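Local structure of histone acetyltransferase, ELP3 family (Methanocaldococcus infernus, 6IA8) at residues N178-H183 / V498-R503; R369-R374 / I420-L425; R444-F449 / R471-E476; E476-A481 / K488-T493. The protein modifies the wobble uridine of tRNAs, using acetyl-CoA and S-adenosyl-L-methionine with a [4Fe-4S] cluster to form 5-carboxymethyluridine. One frame throughout, in Å; residues are numbered along the deposited sequence.

Contact 1. Residues N178-H183 / V498-R503. With SO4 (sulfate ion), chain G; SO4 (sulfate ion), chain H; SO4 (sulfate ion), chain D.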
# COMPACT_ATOMS: atom_id res chain seq x y z
N ASN A 178 -7.74 -3.93 -20.80
CA ASN A 178 -8.22 -3.85 -19.42
C ASN A 178 -8.74 -2.46 -19.06
O ASN A 178 -9.54 -2.33 -18.14
CB ASN A 178 -7.10 -4.25 -18.45
CG ASN A 178 -7.58 -4.38 -17.04
OD1 ASN A 178 -7.33 -3.54 -16.21
ND2 ASN A 178 -8.30 -5.43 -16.76
N GLU A 179 -8.34 -1.42 -19.80
CA GLU A 179 -8.77 -0.06 -19.47
C GLU A 179 -10.28 0.07 -19.48
O GLU A 179 -10.82 0.95 -18.80
CB GLU A 179 -8.16 0.96 -20.44
CG GLU A 179 -6.66 1.06 -20.35
CD GLU A 179 -6.07 2.10 -21.24
OE1 GLU A 179 -6.85 2.87 -21.78
OE2 GLU A 179 -4.83 2.15 -21.38
N THR A 180 -10.98 -0.79 -20.26
CA THR A 180 -12.44 -0.75 -20.35
C THR A 180 -13.09 -2.11 -20.09
O THR A 180 -14.24 -2.34 -20.49
CB THR A 180 -12.88 -0.23 -21.72
OG1 THR A 180 -12.34 -1.07 -22.74
CG2 THR A 180 -12.38 1.18 -21.98
N ALA A 181 -12.38 -3.01 -19.41
CA ALA A 181 -12.89 -4.35 -19.18
C ALA A 181 -13.94 -4.37 -18.06
O ALA A 181 -14.17 -3.38 -17.35
CB ALA A 181 -11.74 -5.30 -18.83
N LYS A 182 -14.57 -5.54 -17.89
CA LYS A 182 -15.52 -5.71 -16.79
C LYS A 182 -14.82 -5.79 -15.44
O LYS A 182 -15.38 -5.38 -14.43
CB LYS A 182 -16.37 -6.95 -17.03
CG LYS A 182 -17.40 -6.81 -18.14
CD LYS A 182 -18.32 -8.04 -18.22
N HIS A 183 -13.59 -6.30 -15.41
CA HIS A 183 -12.80 -6.41 -14.18
C HIS A 183 -11.56 -5.54 -14.39
O HIS A 183 -10.59 -5.97 -15.03
CB HIS A 183 -12.43 -7.86 -13.89
CG HIS A 183 -13.60 -8.79 -13.88
ND1 HIS A 183 -14.48 -8.87 -12.82
CD2 HIS A 183 -14.03 -9.69 -14.80
CE1 HIS A 183 -15.39 -9.79 -13.08
NE2 HIS A 183 -15.14 -10.30 -14.27
N VAL A 498 -7.86 2.84 -14.29
CA VAL A 498 -8.29 4.17 -13.85
C VAL A 498 -7.92 5.25 -14.87
O VAL A 498 -8.32 6.41 -14.69
CB VAL A 498 -7.67 4.52 -12.48
CG1 VAL A 498 -8.34 5.76 -11.88
CG2 VAL A 498 -7.74 3.36 -11.52
N ARG A 499 -7.16 4.91 -15.91
CA ARG A 499 -6.73 5.92 -16.86
C ARG A 499 -7.92 6.68 -17.43
O ARG A 499 -7.87 7.90 -17.62
CB ARG A 499 -5.91 5.25 -17.97
CG ARG A 499 -4.58 4.68 -17.45
CD ARG A 499 -3.83 3.87 -18.50
NE ARG A 499 -2.53 3.43 -18.02
CZ ARG A 499 -1.82 2.43 -18.54
NH1 ARG A 499 -2.30 1.74 -19.56
NH2 ARG A 499 -0.64 2.11 -18.02
N GLU A 500 -9.02 5.96 -17.68
CA GLU A 500 -10.21 6.58 -18.27
C GLU A 500 -10.72 7.70 -17.38
O GLU A 500 -11.18 8.73 -17.87
CB GLU A 500 -11.30 5.53 -18.51
CG GLU A 500 -12.37 5.96 -19.48
CD GLU A 500 -11.82 6.26 -20.86
OE1 GLU A 500 -11.81 7.45 -21.25
OE2 GLU A 500 -11.38 5.31 -21.55
N TYR A 501 -10.63 7.52 -16.06
CA TYR A 501 -11.09 8.54 -15.12
C TYR A 501 -10.31 9.83 -15.30
O TYR A 501 -10.89 10.91 -15.32
CB TYR A 501 -10.96 8.02 -13.69
CG TYR A 501 -11.32 9.04 -12.61
CD1 TYR A 501 -12.64 9.19 -12.19
CD2 TYR A 501 -10.36 9.84 -12.04
CE1 TYR A 501 -12.98 10.12 -11.21
CE2 TYR A 501 -10.68 10.77 -11.06
CZ TYR A 501 -11.99 10.91 -10.64
OH TYR A 501 -12.31 11.82 -9.67
N TYR A 502 -8.99 9.72 -15.43
CA TYR A 502 -8.17 10.92 -15.61
C TYR A 502 -8.33 11.53 -16.99
O TYR A 502 -8.21 12.76 -17.15
CB TYR A 502 -6.70 10.59 -15.29
CG TYR A 502 -6.53 10.19 -13.82
CD1 TYR A 502 -6.62 11.13 -12.82
CD2 TYR A 502 -6.34 8.86 -13.43
CE1 TYR A 502 -6.51 10.79 -11.48
CE2 TYR A 502 -6.24 8.49 -12.10
CZ TYR A 502 -6.31 9.47 -11.13
OH TYR A 502 -6.20 9.15 -9.79
N ARG A 503 -8.63 10.72 -18.00
CA ARG A 503 -8.92 11.29 -19.31
C ARG A 503 -10.12 12.21 -19.23
O ARG A 503 -10.12 13.28 -19.84
CB ARG A 503 -9.16 10.19 -20.34
CG ARG A 503 -7.92 9.42 -20.69
CD ARG A 503 -8.10 8.54 -21.97
NE ARG A 503 -6.88 7.78 -22.22
CZ ARG A 503 -6.71 6.50 -21.94
NH1 ARG A 503 -7.69 5.79 -21.40
NH2 ARG A 503 -5.54 5.91 -22.21
S SO4 G . -4.56 9.33 -24.34
O1 SO4 G . -4.50 9.22 -22.89
O2 SO4 G . -5.69 10.19 -24.70
O3 SO4 G . -4.74 8.01 -24.92
O4 SO4 G . -3.33 9.92 -24.85
S SO4 H . -18.02 -12.40 -15.36
O1 SO4 H . -17.76 -11.29 -16.29
O2 SO4 H . -19.24 -12.11 -14.60
O3 SO4 H . -18.19 -13.64 -16.11
O4 SO4 H . -16.90 -12.55 -14.43
S SO4 D . -15.61 12.19 -7.98
O1 SO4 D . -15.20 13.60 -8.12
O2 SO4 D . -17.10 12.21 -7.92
O3 SO4 D . -15.13 11.43 -9.13
O4 SO4 D . -15.10 11.65 -6.71
O HOH W 1 -9.08 2.98 -17.66
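Glu179 meets Arg499 and Arg503 in a salt-bridge network that ties the radical SAM region to helix 499-504 of the acetyltransferase (GNAT) domain. The extended Glu179 chain, CG beside the backbone N (chi1 -65°), brings each carboxylate oxygen to one arginine. OE2 of Glu179 accepts from Arg499 NH1 at 3.1 Å on its anti side, tilted 25° out of the carboxylate plane, the two flat groups standing nearly perpendicular. Arg503 lies flatter against the carboxylate, 28° between the planes, and its NH1 reaches Glu179 OE1 at 3.1 Å from above the carboxylate; a weak bond from NH2 ends on the same oxygen. The other edge of the Arg503 guanidinium serves a sulfate, NE to O1 (chain G) at 2.9 Å. An alanine at Arg503 would remove both donors to OE1 and is likely to leave Glu179 held by Arg499 alone in this network and the sulfate short of a partner. The backbones are joined through water: it donates to Glu179 O and accepts from Glu500 N. Behind Glu179, a type I turn from Asn178 to Ala181 sets its backbone. Asn178 spans the loop, ND2 donating to His183 O at 2.9 Å in the carbonyl plane.

Contact 2. Residues R369-R374 / I420-L425. With SO4 (sulfate ion), chain B.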
# COMPACT_ATOMS: atom_id res chain seq x y z
N ARG A 369 -5.02 7.99 14.66
CA ARG A 369 -5.51 8.95 13.67
C ARG A 369 -5.11 8.62 12.23
O ARG A 369 -5.32 9.44 11.31
CB ARG A 369 -5.04 10.36 14.06
CG ARG A 369 -3.53 10.50 13.97
CD ARG A 369 -3.02 11.82 14.59
NE ARG A 369 -1.59 11.91 14.35
CZ ARG A 369 -0.69 11.07 14.86
NH1 ARG A 369 -1.07 10.14 15.73
NH2 ARG A 369 0.59 11.25 14.62
N CYS A 370 -4.60 7.42 11.99
CA CYS A 370 -4.12 7.07 10.66
C CYS A 370 -5.29 6.75 9.73
O CYS A 370 -6.45 6.70 10.13
CB CYS A 370 -3.15 5.90 10.73
SG CYS A 370 -3.95 4.35 11.04
N ILE A 371 -4.98 6.54 8.45
CA ILE A 371 -6.02 6.48 7.42
C ILE A 371 -7.00 5.35 7.70
O ILE A 371 -8.21 5.52 7.62
CB ILE A 371 -5.36 6.30 6.04
CG1 ILE A 371 -4.63 7.59 5.61
CG2 ILE A 371 -6.42 5.92 4.99
CD1 ILE A 371 -3.71 7.40 4.42
N ARG A 372 -6.48 4.17 8.06
CA ARG A 372 -7.39 3.04 8.29
C ARG A 372 -8.34 3.32 9.46
O ARG A 372 -9.52 2.93 9.42
CB ARG A 372 -6.60 1.76 8.57
CG ARG A 372 -7.51 0.55 8.80
CD ARG A 372 -6.76 -0.74 9.11
NE ARG A 372 -7.69 -1.77 9.59
CZ ARG A 372 -8.53 -2.44 8.80
NH1 ARG A 372 -8.56 -2.19 7.50
NH2 ARG A 372 -9.34 -3.35 9.32
N CYS A 373 -7.85 3.95 10.52
CA CYS A 373 -8.70 4.17 11.68
C CYS A 373 -9.77 5.23 11.41
O CYS A 373 -10.82 5.23 12.05
CB CYS A 373 -7.86 4.59 12.89
SG CYS A 373 -6.61 3.39 13.49
N ARG A 374 -9.52 6.16 10.50
CA ARG A 374 -10.46 7.26 10.27
C ARG A 374 -11.29 7.12 8.99
O ARG A 374 -12.21 7.93 8.75
CB ARG A 374 -9.68 8.59 10.26
CG ARG A 374 -9.11 9.05 11.60
CD ARG A 374 -8.66 10.53 11.53
NE ARG A 374 -8.43 11.14 12.84
CZ ARG A 374 -7.97 12.37 13.03
NH1 ARG A 374 -7.78 12.82 14.26
NH2 ARG A 374 -7.69 13.14 12.00
N ILE A 420 -12.77 11.01 4.21
CA ILE A 420 -13.63 10.69 3.08
C ILE A 420 -12.83 10.40 1.82
O ILE A 420 -13.24 9.58 0.99
CB ILE A 420 -14.63 11.84 2.85
CG1 ILE A 420 -15.62 11.90 4.03
CG2 ILE A 420 -15.34 11.66 1.55
CD1 ILE A 420 -16.31 13.25 4.18
N ALA A 421 -11.73 11.13 1.62
CA ALA A 421 -10.94 11.03 0.40
C ALA A 421 -9.61 11.71 0.65
O ALA A 421 -9.50 12.60 1.49
CB ALA A 421 -11.64 11.71 -0.78
N PHE A 422 -8.59 11.30 -0.12
CA PHE A 422 -7.28 11.91 0.05
C PHE A 422 -6.52 11.84 -1.26
O PHE A 422 -6.81 11.02 -2.14
CB PHE A 422 -6.51 11.26 1.22
CG PHE A 422 -6.09 9.86 0.98
CD1 PHE A 422 -6.87 8.82 1.41
CD2 PHE A 422 -4.87 9.57 0.38
CE1 PHE A 422 -6.50 7.50 1.22
CE2 PHE A 422 -4.48 8.24 0.17
CZ PHE A 422 -5.29 7.21 0.58
N LEU A 423 -5.52 12.72 -1.37
CA LEU A 423 -4.66 12.79 -2.54
C LEU A 423 -3.24 13.05 -2.04
O LEU A 423 -3.02 13.90 -1.17
CB LEU A 423 -5.10 13.91 -3.49
CG LEU A 423 -4.31 14.14 -4.76
CD1 LEU A 423 -5.23 14.76 -5.83
CD2 LEU A 423 -3.09 15.00 -4.55
N ARG A 424 -2.28 12.31 -2.62
CA ARG A 424 -0.86 12.42 -2.30
C ARG A 424 -0.15 13.15 -3.45
O ARG A 424 -0.07 12.63 -4.57
CB ARG A 424 -0.26 11.04 -2.10
CG ARG A 424 -0.82 10.24 -0.95
CD ARG A 424 -0.02 8.96 -0.77
NE ARG A 424 -0.61 7.98 0.13
CZ ARG A 424 -0.53 8.04 1.46
NH1 ARG A 424 0.02 9.09 2.04
NH2 ARG A 424 -1.06 7.08 2.20
N LEU A 425 0.27 14.38 -3.19
CA LEU A 425 0.95 15.23 -4.16
C LEU A 425 2.41 15.41 -3.73
O LEU A 425 2.69 15.62 -2.55
CB LEU A 425 0.28 16.59 -4.23
CG LEU A 425 0.74 17.58 -5.31
CD1 LEU A 425 0.34 17.09 -6.69
CD2 LEU A 425 0.09 18.96 -5.04
S SO4 B . 0.13 14.01 12.03
O1 SO4 B . -0.51 15.31 12.21
O2 SO4 B . -0.11 13.55 10.67
O3 SO4 B . -0.44 13.06 12.94
O4 SO4 B . 1.56 14.10 12.33
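Ile371, in the short helix 371-374, and Phe422, on strand 418-427, keep their CA atoms 9.2 Å apart, and no hydrogen bond runs between the two segments, so side chains alone bridge the gap. Ile371 does most of the reaching. With CG1 anti to the carbonyl carbon (chi1 -71°) and CD1 extended beyond it, its longer branch is carried over one face of the Phe422 ring, where CD1 makes a CH-pi contact 4.3 Å from the ring centroid and 15° from the normal. The shorter branch stays on the same side of the ring, above its plane but outside the rim, Ile371 CG2 lying 4.1 Å from Phe422 CE1. The two side chains meet at about a right angle. Phe422 belongs to the antiparallel part of the mixed GNAT sheet, whose strand 418-427 carries a classic beta bulge at Ile420 and Ala421 opposite Phe411; Phe408, on the neighbouring strand 404-413, meets the Phe422 ring with planes about 25° apart. Arg424 arrives from the opposite direction to Ile371, and its NH2 comes within 3.5 Å of Ile371 CD1 in an oblique approach to the guanidinium. The polar end of this buried arginine is bound elsewhere: NH1 to Trp329 O and NE to Gln445 OE1, the latter residue probably part of the acetyl-CoA site. On the helix side, Cys370 occupies the N-cap position, and Arg374 N bonds to Cys370 O at 3.1 Å. Cys373 forms a disulfide with Cys368, which links the helix covalently to the chain just before it.

Contact 3. Residues R444-F449 / R471-E476. With SO4 (sulfate ion), chain D; SO4 (sulfate ion), chain E.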
# COMPACT_ATOMS: atom_id res chain seq x y z
N ARG A 444 0.77 11.02 -6.70
CA ARG A 444 1.11 9.63 -6.45
C ARG A 444 -0.09 8.77 -6.10
O ARG A 444 -0.05 7.55 -6.29
CB ARG A 444 2.14 9.54 -5.32
CG ARG A 444 3.38 10.43 -5.59
CD ARG A 444 4.56 10.06 -4.69
NE ARG A 444 4.30 10.34 -3.30
CZ ARG A 444 3.94 9.46 -2.38
NH1 ARG A 444 3.70 9.89 -1.15
NH2 ARG A 444 3.88 8.16 -2.67
N GLN A 445 -1.17 9.38 -5.61
CA GLN A 445 -2.35 8.61 -5.28
C GLN A 445 -3.54 9.55 -5.18
O GLN A 445 -3.39 10.66 -4.68
CB GLN A 445 -2.19 7.89 -3.94
CG GLN A 445 -3.43 7.08 -3.49
CD GLN A 445 -3.12 6.09 -2.39
OE1 GLN A 445 -2.20 6.30 -1.59
NE2 GLN A 445 -3.87 4.98 -2.36
N LEU A 446 -4.69 9.09 -5.64
CA LEU A 446 -5.99 9.72 -5.38
C LEU A 446 -6.90 8.59 -4.93
O LEU A 446 -7.06 7.60 -5.65
CB LEU A 446 -6.58 10.38 -6.62
CG LEU A 446 -8.04 10.81 -6.49
CD1 LEU A 446 -8.25 11.87 -5.41
CD2 LEU A 446 -8.55 11.31 -7.85
N HIS A 447 -7.50 8.72 -3.75
CA HIS A 447 -8.39 7.68 -3.26
C HIS A 447 -9.64 8.32 -2.67
O HIS A 447 -9.55 9.14 -1.76
CB HIS A 447 -7.70 6.84 -2.20
CG HIS A 447 -8.42 5.57 -1.88
ND1 HIS A 447 -8.20 4.40 -2.57
CD2 HIS A 447 -9.40 5.29 -0.99
CE1 HIS A 447 -8.99 3.45 -2.10
NE2 HIS A 447 -9.72 3.96 -1.13
N VAL A 448 -10.80 7.99 -3.24
CA VAL A 448 -12.10 8.38 -2.70
C VAL A 448 -12.75 7.12 -2.15
O VAL A 448 -12.96 6.16 -2.91
CB VAL A 448 -12.98 9.03 -3.78
CG1 VAL A 448 -14.39 9.36 -3.20
CG2 VAL A 448 -12.31 10.22 -4.38
N PHE A 449 -13.03 7.08 -0.85
CA PHE A 449 -13.57 5.88 -0.22
C PHE A 449 -14.99 5.64 -0.70
O PHE A 449 -15.85 6.52 -0.59
CB PHE A 449 -13.50 5.99 1.31
CG PHE A 449 -12.10 5.84 1.85
CD1 PHE A 449 -11.52 4.58 1.95
CD2 PHE A 449 -11.36 6.94 2.24
CE1 PHE A 449 -10.24 4.42 2.42
CE2 PHE A 449 -10.06 6.79 2.72
CZ PHE A 449 -9.49 5.54 2.80
N ARG A 471 -12.69 14.94 -7.96
CA ARG A 471 -12.45 16.07 -8.85
C ARG A 471 -12.01 17.30 -8.09
O ARG A 471 -11.16 18.06 -8.57
CB ARG A 471 -13.71 16.37 -9.66
CG ARG A 471 -13.88 15.44 -10.84
CD ARG A 471 -15.31 15.51 -11.38
NE ARG A 471 -16.24 14.87 -10.46
CZ ARG A 471 -17.55 14.79 -10.67
NH1 ARG A 471 -18.09 15.31 -11.76
NH2 ARG A 471 -18.32 14.19 -9.77
N MET A 472 -12.58 17.55 -6.90
CA MET A 472 -12.18 18.71 -6.11
C MET A 472 -10.75 18.56 -5.59
O MET A 472 -9.99 19.53 -5.56
CB MET A 472 -13.16 18.91 -4.95
CG MET A 472 -14.51 19.47 -5.36
SD MET A 472 -15.50 19.99 -3.94
CE MET A 472 -16.14 18.41 -3.37
N LEU A 473 -10.35 17.36 -5.18
CA LEU A 473 -8.96 17.18 -4.76
C LEU A 473 -8.00 17.40 -5.92
O LEU A 473 -6.93 18.00 -5.75
CB LEU A 473 -8.77 15.80 -4.14
CG LEU A 473 -9.39 15.57 -2.76
CD1 LEU A 473 -9.37 14.12 -2.36
CD2 LEU A 473 -8.66 16.43 -1.72
N MET A 474 -8.35 16.90 -7.11
CA MET A 474 -7.48 17.11 -8.27
C MET A 474 -7.37 18.59 -8.61
O MET A 474 -6.28 19.09 -8.91
CB MET A 474 -8.00 16.32 -9.48
CG MET A 474 -7.88 14.81 -9.30
SD MET A 474 -6.13 14.26 -9.32
CE MET A 474 -5.78 14.62 -11.04
N LYS A 475 -8.50 19.31 -8.57
CA LYS A 475 -8.44 20.74 -8.87
C LYS A 475 -7.52 21.45 -7.87
O LYS A 475 -6.73 22.33 -8.24
CB LYS A 475 -9.86 21.33 -8.84
CG LYS A 475 -9.95 22.71 -9.49
N GLU A 476 -7.64 21.09 -6.60
CA GLU A 476 -6.80 21.74 -5.59
C GLU A 476 -5.34 21.36 -5.77
O GLU A 476 -4.43 22.19 -5.63
CB GLU A 476 -7.26 21.37 -4.19
CG GLU A 476 -6.44 21.99 -3.07
CD GLU A 476 -6.68 23.46 -2.90
OE1 GLU A 476 -5.95 24.08 -2.11
OE2 GLU A 476 -7.58 24.02 -3.56
S SO4 D . -15.61 12.19 -7.98
O1 SO4 D . -15.20 13.60 -8.12
O2 SO4 D . -17.10 12.21 -7.92
O3 SO4 D . -15.13 11.43 -9.13
O4 SO4 D . -15.10 11.65 -6.71
S SO4 E . -12.28 1.35 -0.68
O1 SO4 E . -11.82 2.70 -0.97
O2 SO4 E . -13.71 1.38 -0.43
O3 SO4 E . -12.00 0.49 -1.82
O4 SO4 E . -11.57 0.85 0.48
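Leu446, on strand 440-448 of the GNAT fold, sends its two methyl branches to different residues of helix 469-484, crossing both partner side chains at a slant. CD1 meets the end of Leu473, at 4.0 Å from its CD1, while CD2 lies alongside the bent chain of Met474, 3.8 Å from CG and a little farther from SD. This fork is set by Leu446 CG standing anti to the backbone N (chi1 168°), which directs the branches at the helix. Tyr502 covers Leu446 and Met474 from helix 499-504. His447, which like Leu446 probably lines the acetyl-CoA site, turns the other way, and its ring comes edge-on to Phe449: His447 CD2 sits 3.5 Å above the centre of the Phe449 ring. His447 NE2 is modelled 2.5 Å from O1 of a sulfate (chain E), too short for the details of the bond to be trusted. A leucine at His447 would probably lose the flat edge resting on Phe449, and perhaps leave that sulfate without a partner. At the helix start, a second sulfate (chain D) is bound by backbone N-H groups of Gly468, Gly470 and Arg471, in the Gln-x-x-Gly-x-Gly sequence with which GNAT enzymes hold the pyrophosphate of acetyl-CoA, consistent with Arg471 as a predicted ligand. Arg471 NE reaches O1 of this sulfate at 2.9 Å, almost straight (176°), and NH2 reaches O2 at 3.0 Å.

Contact 4. Residues E476-A481 / K488-T493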
# COMPACT_ATOMS: atom_id res chain seq x y z
N GLU A 476 -7.64 21.09 -6.60
CA GLU A 476 -6.80 21.74 -5.59
C GLU A 476 -5.34 21.36 -5.77
O GLU A 476 -4.43 22.19 -5.63
CB GLU A 476 -7.26 21.37 -4.19
CG GLU A 476 -6.44 21.99 -3.07
CD GLU A 476 -6.68 23.46 -2.90
OE1 GLU A 476 -5.95 24.08 -2.11
OE2 GLU A 476 -7.58 24.02 -3.56
N ALA A 477 -5.08 20.12 -6.16
CA ALA A 477 -3.71 19.72 -6.43
C ALA A 477 -3.12 20.52 -7.60
O ALA A 477 -1.96 20.97 -7.55
CB ALA A 477 -3.64 18.22 -6.73
N GLU A 478 -3.90 20.67 -8.67
CA GLU A 478 -3.44 21.45 -9.81
C GLU A 478 -3.19 22.90 -9.42
O GLU A 478 -2.19 23.50 -9.86
CB GLU A 478 -4.47 21.37 -10.94
CG GLU A 478 -4.59 19.93 -11.50
CD GLU A 478 -5.78 19.75 -12.41
OE1 GLU A 478 -6.47 20.74 -12.72
OE2 GLU A 478 -6.04 18.61 -12.81
N ARG A 479 -4.08 23.49 -8.62
CA ARG A 479 -3.89 24.87 -8.18
C ARG A 479 -2.61 25.02 -7.36
O ARG A 479 -1.81 25.94 -7.57
CB ARG A 479 -5.09 25.35 -7.36
CG ARG A 479 -5.04 26.80 -6.98
CD ARG A 479 -6.06 27.15 -5.90
NE ARG A 479 -5.70 26.60 -4.60
CZ ARG A 479 -4.78 27.12 -3.79
NH1 ARG A 479 -4.12 28.21 -4.15
NH2 ARG A 479 -4.52 26.55 -2.62
N ILE A 480 -2.39 24.10 -6.42
CA ILE A 480 -1.20 24.17 -5.58
C ILE A 480 0.04 24.03 -6.44
O ILE A 480 1.00 24.79 -6.29
CB ILE A 480 -1.25 23.10 -4.47
CG1 ILE A 480 -2.36 23.44 -3.48
CG2 ILE A 480 0.10 22.97 -3.80
CD1 ILE A 480 -2.59 22.38 -2.41
N ALA A 481 0.05 23.03 -7.33
CA ALA A 481 1.21 22.78 -8.17
C ALA A 481 1.58 24.02 -8.96
O ALA A 481 2.75 24.39 -9.04
CB ALA A 481 0.95 21.62 -9.11
N LYS A 488 4.71 23.43 -14.17
CA LYS A 488 4.04 23.58 -15.46
C LYS A 488 3.34 22.30 -15.93
O LYS A 488 2.56 22.35 -16.89
CB LYS A 488 5.05 24.05 -16.52
CG LYS A 488 5.70 25.40 -16.22
CD LYS A 488 4.66 26.50 -15.97
CE LYS A 488 3.75 26.73 -17.17
NZ LYS A 488 2.72 27.77 -16.90
N LYS A 489 3.61 21.16 -15.31
CA LYS A 489 2.90 19.95 -15.68
C LYS A 489 2.75 19.09 -14.43
O LYS A 489 3.56 19.15 -13.50
CB LYS A 489 3.58 19.17 -16.81
CG LYS A 489 4.87 18.48 -16.45
CD LYS A 489 5.41 17.73 -17.67
CE LYS A 489 6.82 17.22 -17.46
NZ LYS A 489 7.42 16.73 -18.73
N ILE A 490 1.68 18.31 -14.44
CA ILE A 490 1.32 17.44 -13.33
C ILE A 490 1.15 16.05 -13.91
O ILE A 490 0.54 15.89 -14.98
CB ILE A 490 0.06 17.97 -12.62
CG1 ILE A 490 -0.32 17.09 -11.44
CG2 ILE A 490 -1.11 18.13 -13.56
CD1 ILE A 490 -1.17 17.86 -10.41
N LEU A 491 1.76 15.06 -13.26
CA LEU A 491 1.71 13.67 -13.72
C LEU A 491 1.04 12.80 -12.67
O LEU A 491 1.44 12.84 -11.50
CB LEU A 491 3.12 13.14 -14.00
CG LEU A 491 3.89 13.74 -15.16
CD1 LEU A 491 5.30 13.12 -15.18
CD2 LEU A 491 3.18 13.52 -16.46
N VAL A 492 0.09 11.97 -13.10
CA VAL A 492 -0.66 11.10 -12.20
C VAL A 492 -0.16 9.68 -12.39
O VAL A 492 -0.08 9.19 -13.53
CB VAL A 492 -2.16 11.19 -12.48
CG1 VAL A 492 -2.91 10.28 -11.53
CG2 VAL A 492 -2.63 12.62 -12.38
N THR A 493 0.19 9.02 -11.29
CA THR A 493 0.38 7.57 -11.26
C THR A 493 -1.01 6.94 -11.23
O THR A 493 -1.75 7.09 -10.26
CB THR A 493 1.20 7.14 -10.05
OG1 THR A 493 2.40 7.93 -10.00
CG2 THR A 493 1.55 5.67 -10.16
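Ala477 and Glu478 pack on Ile490 within a beta-alpha-beta crossover of the GNAT fold: helix 469-484 connects the parallel neighbours 440-448 and 489-492 and lies against the sheet they share. Ile490 is the strand residue that fills the interface. Its CG1 branch stands anti to the backbone N (chi1 -179°), carrying CD1 up to the helix, where this one methyl group meets several helix atoms. The approach to Glu478 is nearest, 4.1 Å to CG, with the two side chains at about a right angle; the touch is therefore on the aliphatic part of the glutamate. Ala477 offers its CB at 4.4 Å from Ile490 CD1. One turn further on, Ala481 CB is also directed at the strand and lies 4.5 Å from the same methyl. The CA atoms of Glu478 and Ile490 are 7.2 Å apart. Beyond CG the extended Glu478 chain leads away from the isoleucine methyl, and its carboxylate is engaged by Tyr507 OH and, in a salt bridge, by Lys516, so the residue combines an apolar stem with a charged end joined to the next strand of the sheet, 513-517. Leu425 and Val443 also touch Ile490. Away from the strand, Glu476 and Arg479 pair along the helix, although Arg479 is poorly ordered. Its NH2 donates to Glu476 OE1 at 2.9 Å, nearly straight at 171°, from 37° above the carboxylate plane.

How the contacts relate
Contacts 2, 3 and 4 share the GNAT sheet, while contact 1 joins that domain to the radical SAM region. Contacts 3 and 4 both use helix 469-484 and overlap at Glu476, their centres 11 Å apart. Contacts 2 and 3 are equally near, through neighbouring strands: Arg424 O lies 2.8 Å from Arg444 N, probably hydrogen-bonded. Tyr502 of contact 1, a predicted acetyl-CoA ligand, brings OH to 3.4 Å from Leu446 CB of contact 3 and CZ to 3.5 Å from Val492 CG1 of contact 4. Contacts 1 and 3 also meet at one sulfate (chain D), bound by Tyr501 and Arg471 in the probable acetyl-CoA site.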